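Local structure of phage integrase (Pectobacterium atrosepticum, 3JU0) at residues A[2-6]-A[19-23]; A[7-11]-A[35-39]; A[22-26]-A[64-68]. The protein probably binds the arm-type DNA sites used in site-specific recombination, this chain being the N-terminal arm-type binding domain of a longer phage-family integrase. All coordinates share one frame; numbering follows the deposited sequence.

Interaction 1 (A[2-6]-A[19-23]); sequences SLTDS and KLTDG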
loop_
_atom_site.group_PDB
_atom_site.type_symbol
_atom_site.label_atom_id
_atom_site.label_comp_id
_atom_site.label_asym_id
_atom_site.label_seq_id
_atom_site.Cartn_x
_atom_site.Cartn_y
_atom_site.Cartn_z
ATOM N N SER A 2 6.859 10.234 -7.221
ATOM C CA SER A 2 5.668 10.216 -6.356
ATOM C C SER A 2 4.406 10.018 -7.214
ATOM O O SER A 2 4.212 10.647 -8.265
ATOM C CB SER A 2 5.626 11.554 -5.684
ATOM O OG SER A 2 4.515 11.637 -4.863
ATOM N N LEU A 3 3.507 9.164 -6.786
ATOM C CA LEU A 3 2.259 8.917 -7.545
ATOM C C LEU A 3 1.285 10.055 -7.320
ATOM O O LEU A 3 1.459 10.899 -6.435
ATOM C CB LEU A 3 1.633 7.632 -7.028
ATOM C CG LEU A 3 2.410 6.384 -7.280
ATOM C CD1 LEU A 3 1.685 5.160 -6.617
ATOM C CD2 LEU A 3 2.707 6.238 -8.701
ATOM N N THR A 4 0.300 10.138 -8.207
ATOM C CA THR A 4 -0.851 11.050 -8.122
ATOM C C THR A 4 -2.100 10.262 -8.322
ATOM O O THR A 4 -2.031 9.142 -8.819
ATOM C CB THR A 4 -0.831 12.124 -9.233
ATOM O OG1 THR A 4 -0.883 11.487 -10.500
ATOM C CG2 THR A 4 0.376 12.910 -9.223
ATOM N N ASP A 5 -3.227 10.777 -7.899
ATOM C CA ASP A 5 -4.519 10.079 -8.088
ATOM C C ASP A 5 -4.716 9.710 -9.550
ATOM O O ASP A 5 -5.145 8.615 -9.866
ATOM C CB ASP A 5 -5.710 10.923 -7.639
ATOM C CG ASP A 5 -5.847 11.099 -6.130
ATOM O OD1 ASP A 5 -5.538 10.190 -5.323
ATOM O OD2 ASP A 5 -6.380 12.164 -5.742
ATOM N N SER A 6 -4.408 10.645 -10.456
ATOM C CA SER A 6 -4.619 10.339 -11.859
ATOM C C SER A 6 -3.682 9.213 -12.391
ATOM O O SER A 6 -4.109 8.362 -13.168
ATOM C CB SER A 6 -4.563 11.656 -12.682
ATOM O OG SER A 6 -3.234 11.959 -13.001
ATOM N N LYS A 19 5.168 -2.673 -10.781
ATOM C CA LYS A 19 5.071 -1.797 -9.605
ATOM C C LYS A 19 5.221 -0.380 -10.037
ATOM O O LYS A 19 6.162 -0.043 -10.793
ATOM C CB LYS A 19 6.200 -2.106 -8.626
ATOM C CG LYS A 19 6.271 -3.477 -8.180
ATOM C CD LYS A 19 7.452 -3.585 -7.225
ATOM C CE LYS A 19 7.941 -5.040 -7.099
ATOM N NZ LYS A 19 7.380 -5.984 -8.115
ATOM N N LEU A 20 4.401 0.501 -9.519
ATOM C CA LEU A 20 4.561 1.924 -9.604
ATOM C C LEU A 20 4.953 2.440 -8.205
ATOM O O LEU A 20 4.149 2.382 -7.229
ATOM C CB LEU A 20 3.301 2.595 -10.074
ATOM C CG LEU A 20 2.922 2.361 -11.536
ATOM C CD1 LEU A 20 1.626 3.016 -11.795
ATOM C CD2 LEU A 20 3.977 2.922 -12.527
ATOM N N THR A 21 6.170 2.935 -8.085
ATOM C CA THR A 21 6.628 3.340 -6.774
ATOM C C THR A 21 6.071 4.702 -6.361
ATOM O O THR A 21 5.931 5.620 -7.178
ATOM C CB THR A 21 8.190 3.382 -6.716
ATOM O OG1 THR A 21 8.643 3.644 -5.351
ATOM C CG2 THR A 21 8.622 4.468 -7.536
ATOM N N ASP A 22 5.781 4.850 -5.059
ATOM C CA ASP A 22 5.351 6.106 -4.456
ATOM C C ASP A 22 6.434 6.641 -3.498
ATOM O O ASP A 22 6.284 7.753 -2.998
ATOM C CB ASP A 22 4.063 5.992 -3.641
ATOM C CG ASP A 22 3.515 7.345 -3.255
ATOM O OD1 ASP A 22 3.289 7.623 -2.081
ATOM O OD2 ASP A 22 3.297 8.208 -4.131
ATOM N N GLY A 23 7.477 5.879 -3.202
ATOM C CA GLY A 23 8.448 6.375 -2.222
ATOM C C GLY A 23 8.187 5.789 -0.851
ATOM O O GLY A 23 7.136 5.226 -0.583
#

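Interaction 2 (A[7-11]-A[35-39]); sequences KVKNA and SKYWR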
loop_
_atom_site.group_PDB
_atom_site.type_symbol
_atom_site.label_atom_id
_atom_site.label_comp_id
_atom_site.label_asym_id
_atom_site.label_seq_id
_atom_site.Cartn_x
_atom_site.Cartn_y
_atom_site.Cartn_z
ATOM N N LYS A 7 -2.394 9.178 -12.006
ATOM C CA LYS A 7 -1.505 8.129 -12.470
ATOM C C LYS A 7 -2.021 6.785 -11.976
ATOM O O LYS A 7 -2.000 5.803 -12.689
ATOM C CB LYS A 7 -0.090 8.396 -12.013
ATOM C CG LYS A 7 0.544 9.685 -12.659
ATOM C CD LYS A 7 2.012 9.742 -12.319
ATOM N N VAL A 8 -2.500 6.759 -10.726
ATOM C CA VAL A 8 -3.043 5.531 -10.168
ATOM C C VAL A 8 -4.259 5.064 -10.918
ATOM O O VAL A 8 -4.321 3.901 -11.281
ATOM C CB VAL A 8 -3.320 5.692 -8.670
ATOM C CG1 VAL A 8 -4.055 4.471 -8.121
ATOM C CG2 VAL A 8 -2.044 5.946 -7.917
ATOM N N LYS A 9 -5.209 5.961 -11.146
ATOM C CA LYS A 9 -6.459 5.630 -11.836
ATOM C C LYS A 9 -6.190 5.167 -13.255
ATOM O O LYS A 9 -6.831 4.208 -13.725
ATOM C CB LYS A 9 -7.378 6.857 -11.842
ATOM C CG LYS A 9 -8.743 6.612 -12.409
ATOM C CD LYS A 9 -9.520 7.911 -12.380
ATOM C CE LYS A 9 -11.018 7.678 -12.334
ATOM N NZ LYS A 9 -11.264 6.278 -12.758
ATOM N N ASN A 10 -5.269 5.868 -13.944
ATOM C CA ASN A 10 -5.089 5.643 -15.354
ATOM C C ASN A 10 -4.106 4.496 -15.725
ATOM O O ASN A 10 -4.025 4.091 -16.915
ATOM C CB ASN A 10 -4.667 6.946 -15.999
ATOM C CG ASN A 10 -5.753 8.027 -15.945
ATOM O OD1 ASN A 10 -6.959 7.744 -15.921
ATOM N ND2 ASN A 10 -5.317 9.272 -16.050
ATOM N N ALA A 11 -3.387 3.954 -14.747
ATOM C CA ALA A 11 -2.501 2.848 -14.977
ATOM C C ALA A 11 -3.270 1.670 -15.552
ATOM O O ALA A 11 -4.349 1.322 -15.057
ATOM C CB ALA A 11 -1.758 2.444 -13.701
ATOM N N SER A 35 -6.446 -6.038 -11.153
ATOM C CA SER A 35 -6.498 -5.480 -9.821
ATOM C C SER A 35 -5.256 -4.655 -9.499
ATOM O O SER A 35 -4.210 -4.830 -10.142
ATOM C CB SER A 35 -6.630 -6.600 -8.812
ATOM O OG SER A 35 -7.924 -7.203 -8.891
ATOM N N LYS A 36 -5.411 -3.720 -8.544
ATOM C CA LYS A 36 -4.362 -2.739 -8.156
ATOM C C LYS A 36 -4.171 -2.807 -6.624
ATOM O O LYS A 36 -5.136 -2.580 -5.911
ATOM C CB LYS A 36 -4.780 -1.357 -8.637
ATOM C CG LYS A 36 -4.689 -1.116 -10.132
ATOM C CD LYS A 36 -5.225 0.189 -10.554
ATOM C CE LYS A 36 -4.933 0.445 -12.023
ATOM N NZ LYS A 36 -5.663 1.673 -12.554
ATOM N N TYR A 37 -2.971 -3.244 -6.213
ATOM C CA TYR A 37 -2.668 -3.579 -4.851
ATOM C C TYR A 37 -1.693 -2.596 -4.254
ATOM O O TYR A 37 -0.658 -2.361 -4.834
ATOM C CB TYR A 37 -2.041 -5.004 -4.708
ATOM C CG TYR A 37 -2.834 -6.119 -5.297
ATOM C CD1 TYR A 37 -2.767 -6.415 -6.641
ATOM C CD2 TYR A 37 -3.583 -6.949 -4.507
ATOM C CE1 TYR A 37 -3.473 -7.450 -7.204
ATOM C CE2 TYR A 37 -4.323 -7.986 -5.065
ATOM C CZ TYR A 37 -4.324 -8.232 -6.415
ATOM O OH TYR A 37 -5.014 -9.327 -6.952
ATOM N N TRP A 38 -1.988 -2.062 -3.073
ATOM C CA TRP A 38 -0.997 -1.241 -2.349
ATOM C C TRP A 38 -0.129 -2.156 -1.502
ATOM O O TRP A 38 -0.624 -3.013 -0.764
ATOM C CB TRP A 38 -1.662 -0.260 -1.430
ATOM C CG TRP A 38 -2.531 0.753 -2.112
ATOM C CD1 TRP A 38 -3.886 0.800 -2.102
ATOM C CD2 TRP A 38 -2.086 1.815 -2.937
ATOM N NE1 TRP A 38 -4.315 1.884 -2.827
ATOM C CE2 TRP A 38 -3.224 2.537 -3.342
ATOM C CE3 TRP A 38 -0.821 2.253 -3.352
ATOM C CZ2 TRP A 38 -3.141 3.655 -4.219
ATOM C CZ3 TRP A 38 -0.759 3.396 -4.190
ATOM C CH2 TRP A 38 -1.906 4.073 -4.574
ATOM N N ARG A 39 1.166 -1.929 -1.606
ATOM C CA ARG A 39 2.167 -2.744 -0.890
ATOM C C ARG A 39 3.237 -1.889 -0.272
ATOM O O ARG A 39 3.663 -0.900 -0.869
ATOM C CB ARG A 39 2.856 -3.727 -1.835
ATOM C CG ARG A 39 1.994 -4.848 -2.331
ATOM C CD ARG A 39 0.622 -4.675 -2.220
ATOM N NE ARG A 39 0.056 -6.014 -2.065
ATOM C CZ ARG A 39 -1.166 -6.313 -1.640
ATOM N NH1 ARG A 39 -2.160 -5.390 -1.197
ATOM N NH2 ARG A 39 -1.370 -7.584 -1.660
#

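Interaction 3 (A[22-26]-A[64-68]); sequences DGFGM and ARQRR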
loop_
_atom_site.group_PDB
_atom_site.type_symbol
_atom_site.label_atom_id
_atom_site.label_comp_id
_atom_site.label_asym_id
_atom_site.label_seq_id
_atom_site.Cartn_x
_atom_site.Cartn_y
_atom_site.Cartn_z
ATOM N N ASP A 22 5.781 4.850 -5.059
ATOM C CA ASP A 22 5.351 6.106 -4.456
ATOM C C ASP A 22 6.434 6.641 -3.498
ATOM O O ASP A 22 6.284 7.753 -2.998
ATOM C CB ASP A 22 4.063 5.992 -3.641
ATOM C CG ASP A 22 3.515 7.345 -3.255
ATOM O OD1 ASP A 22 3.289 7.623 -2.081
ATOM O OD2 ASP A 22 3.297 8.208 -4.131
ATOM N N GLY A 23 7.477 5.879 -3.202
ATOM C CA GLY A 23 8.448 6.375 -2.222
ATOM C C GLY A 23 8.187 5.789 -0.851
ATOM O O GLY A 23 7.136 5.226 -0.583
ATOM N N PHE A 24 9.200 5.900 -0.001
ATOM C CA PHE A 24 9.163 5.394 1.326
ATOM C C PHE A 24 8.838 3.917 1.399
ATOM O O PHE A 24 8.313 3.435 2.411
ATOM C CB PHE A 24 8.241 6.247 2.190
ATOM C CG PHE A 24 8.581 7.688 2.195
ATOM C CD1 PHE A 24 7.901 8.576 1.398
ATOM C CD2 PHE A 24 9.610 8.157 3.020
ATOM C CE1 PHE A 24 8.219 9.911 1.388
ATOM C CE2 PHE A 24 9.957 9.495 2.996
ATOM C CZ PHE A 24 9.231 10.369 2.229
ATOM N N GLY A 25 9.145 3.132 0.365
ATOM C CA GLY A 25 8.908 1.703 0.421
ATOM C C GLY A 25 7.563 1.294 -0.127
ATOM O O GLY A 25 7.300 0.116 -0.250
ATOM N N MET A 26 6.715 2.274 -0.392
ATOM C CA MET A 26 5.337 1.925 -0.887
ATOM C C MET A 26 5.216 1.948 -2.385
ATOM O O MET A 26 5.781 2.820 -3.063
ATOM C CB MET A 26 4.290 2.823 -0.272
ATOM C CG MET A 26 2.917 2.257 -0.492
ATOM S SD MET A 26 1.615 3.247 0.240
ATOM C CE MET A 26 1.476 4.622 -0.915
ATOM N N ALA A 64 -3.682 4.954 1.337
ATOM C CA ALA A 64 -2.534 4.097 1.304
ATOM C C ALA A 64 -1.331 4.747 2.007
ATOM O O ALA A 64 -0.650 4.099 2.774
ATOM C CB ALA A 64 -2.169 3.717 -0.098
ATOM N N ARG A 65 -1.129 6.030 1.774
ATOM C CA ARG A 65 -0.066 6.794 2.470
ATOM C C ARG A 65 -0.348 6.819 3.961
ATOM O O ARG A 65 0.610 6.704 4.752
ATOM C CB ARG A 65 0.116 8.185 1.863
ATOM C CG ARG A 65 0.630 8.189 0.475
ATOM C CD ARG A 65 0.657 9.541 -0.149
ATOM N NE ARG A 65 1.333 9.532 -1.421
ATOM C CZ ARG A 65 1.151 10.440 -2.366
ATOM N NH1 ARG A 65 0.278 11.407 -2.202
ATOM N NH2 ARG A 65 1.823 10.326 -3.473
ATOM N N GLN A 66 -1.613 6.923 4.378
ATOM C CA GLN A 66 -1.942 6.891 5.810
ATOM C C GLN A 66 -1.617 5.554 6.419
ATOM O O GLN A 66 -1.062 5.461 7.545
ATOM C CB GLN A 66 -3.446 7.232 5.981
ATOM C CG GLN A 66 -3.962 7.081 7.365
ATOM C CD GLN A 66 -3.319 7.994 8.326
ATOM O OE1 GLN A 66 -3.297 7.691 9.539
ATOM N NE2 GLN A 66 -2.770 9.110 7.846
ATOM N N ARG A 67 -1.929 4.486 5.690
ATOM C CA ARG A 67 -1.646 3.119 6.164
ATOM C C ARG A 67 -0.145 2.845 6.192
ATOM O O ARG A 67 0.361 2.205 7.095
ATOM C CB ARG A 67 -2.354 2.052 5.320
ATOM C CG ARG A 67 -3.915 2.124 5.479
ATOM C CD ARG A 67 -4.575 1.092 4.663
ATOM N NE ARG A 67 -6.037 1.267 4.876
ATOM C CZ ARG A 67 -6.936 0.334 4.611
ATOM N NH1 ARG A 67 -6.545 -0.814 4.059
ATOM N NH2 ARG A 67 -8.227 0.535 4.901
ATOM N N ARG A 68 0.568 3.399 5.215
ATOM C CA ARG A 68 2.056 3.349 5.233
ATOM C C ARG A 68 2.565 4.008 6.513
ATOM O O ARG A 68 3.413 3.489 7.193
ATOM C CB ARG A 68 2.578 4.121 3.996
ATOM C CG ARG A 68 4.070 4.362 3.969
ATOM C CD ARG A 68 4.357 5.592 3.137
ATOM N NE ARG A 68 3.953 6.829 3.766
ATOM C CZ ARG A 68 3.954 8.039 3.188
ATOM N NH1 ARG A 68 4.226 8.180 1.913
ATOM N NH2 ARG A 68 3.607 9.098 3.888
HETATM O O HOH W 1 4.637 6.348 -0.113
#

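Interaction 1 (A[2-6]-A[19-23])
L3 and D22 join the N-terminal segment to strand 18-23, an outermost strand of the four-stranded antiparallel sheet in this arm-type DNA-binding domain. The packed part of the contact is the L3 side chain, which is buried. Its CG stands 3.6 Å from the carbonyl O of T21. CD2 comes against L20 CB at 3.9 Å, the two leucine side chains crossing at about a right angle. L3 CD1 is the same 3.9 Å from D22 CB. The branch thus runs along the strand and touches three successive residues. L61 of helix 61-76 also packs on L3, so this leucine touches both the edge strand and that helix.

The other side is looser. S2 is exposed, and its CB leads away from the strand. Its OG comes no closer than 3.7 Å to D22 OD2. T21 is exposed as well and turns its side chain away from 2-6. T4, at the N-cap of helix 5-10, makes no contact with the strand; its OG1 accepts from the backbone N of K7 instead.

D22 links the two sides. Its CG is anti to its backbone N (chi1 -169°), which swings the carboxylate off the strand toward the N-terminal segment. The stronger polar partner of this carboxylate is R65, in a salt bridge. OD2 serves both the arginine and the backbone of L3. The backbone N of L3 donates to D22 OD2 over 2.8 Å, with an N-H...O angle of 154°, and meets that oxygen nearly in line with its C-O bond.

Interaction 2 (A[7-11]-A[35-39])
This is a helix-on-sheet contact: the last turn of the short helix 5-10 and its exit rest against strand 36-44, an inner strand of the four-stranded antiparallel sheet in the arm-type DNA-binding domain. It has an apolar part and a polar part, carried by alternate residues of the strand.

V8 and W38 form the apolar part. Both are buried, and their side chains approach from opposite directions. V8 CG2 comes to 3.8 Å from W38 CH2, at the outer end of the six-membered ring. CG1 is close to the same end, 4.1 Å from W38 CZ2. CG2 meets the indole obliquely. The indole is fixed at its other end, because its NE1 donates to the carbonyl O of V59. L28 of the neighbouring strand touches both V8 and W38. L61 and A64 of helix 61-76 also pack on the tryptophan, which places it between the sheet and both helices.

K36 forms the polar part. Its chain is fully extended beyond CG and spans the distance from strand to helix. On the way CE passes 4.1 Å from A11 CB. A11 itself is buried and also packs on Y18 and L20 of strand 18-23.

The ammonium group ends among backbone carbonyls at the C-terminal end of the helix. The negative end of the helix dipole would probably suit a positive charge there. K9 O is also close, but its angle is poor for a bond. Two carbonyls do accept. K36 NZ donates to V8 O at 2.9 Å, in the carbonyl plane, and to A11 O at 2.8 Å, in the carbonyl plane and on a lone pair.

Interaction 3 (A[22-26]-A[64-68])
R65 and D22 meet side-on, with guanidinium and carboxylate planes nearly coplanar, 24° apart. R65 reaches from helix 61-76 to strand 18-23 in this arm-type DNA-binding domain. Its chain is extended from CG to NE and crosses the aspartate at about a right angle. NE donates to D22 OD1 at 2.8 Å, nearly straight at 172°. NH2 donates to the syn lone pair of OD2 at 2.7 Å.

R68, one turn on, is bent at chi3. This folds its guanidinium back so that one face lies over R65 CB. F24 CG lies over a face of the guanidinium. The F24 ring is tilted 64° from that guanidinium, and F24 CD1 is 3.7 Å from R68 NH1. F24 belongs to the type I' turn G23 to M26, next to a classic beta bulge in which D22 and G23 face M26.

M26 makes the apolar part of the contact. Its SD is 3.8 Å from A64 CB, and its CE is 3.9 Å from R65 CG. W38 touches both M26 and A64.

A water joins the two sides. It donates to D22 OD1 and to G23 O, and accepts from R68 NH1 at 2.8 Å. R68 thus reaches D22 through water, not directly. With two arginines and a backbone N-H nearby, the buried carboxylate is probably held as the anion.

Overall arrangement
From the N terminus, interaction 1 comes first: residues 2-6 are closed onto 19-23, with the rest of helix 5-10 inside the loop. Interaction 2 starts within that loop, at 7-11, and ends beyond it at 35-39, so the two cross. They meet where L3 CD1 packs on W38 CZ3, 3.9 Å away. Interaction 3 begins at 22-26, where interaction 1 ends, and the two share D22 and G23. It closes the longest loop, to 64-68, and crosses interaction 2. A64 CB lies 3.4 Å from W38 CD2. Together the contacts tie the N-terminal segment, helix 5-10 and helix 61-76 to one antiparallel sheet.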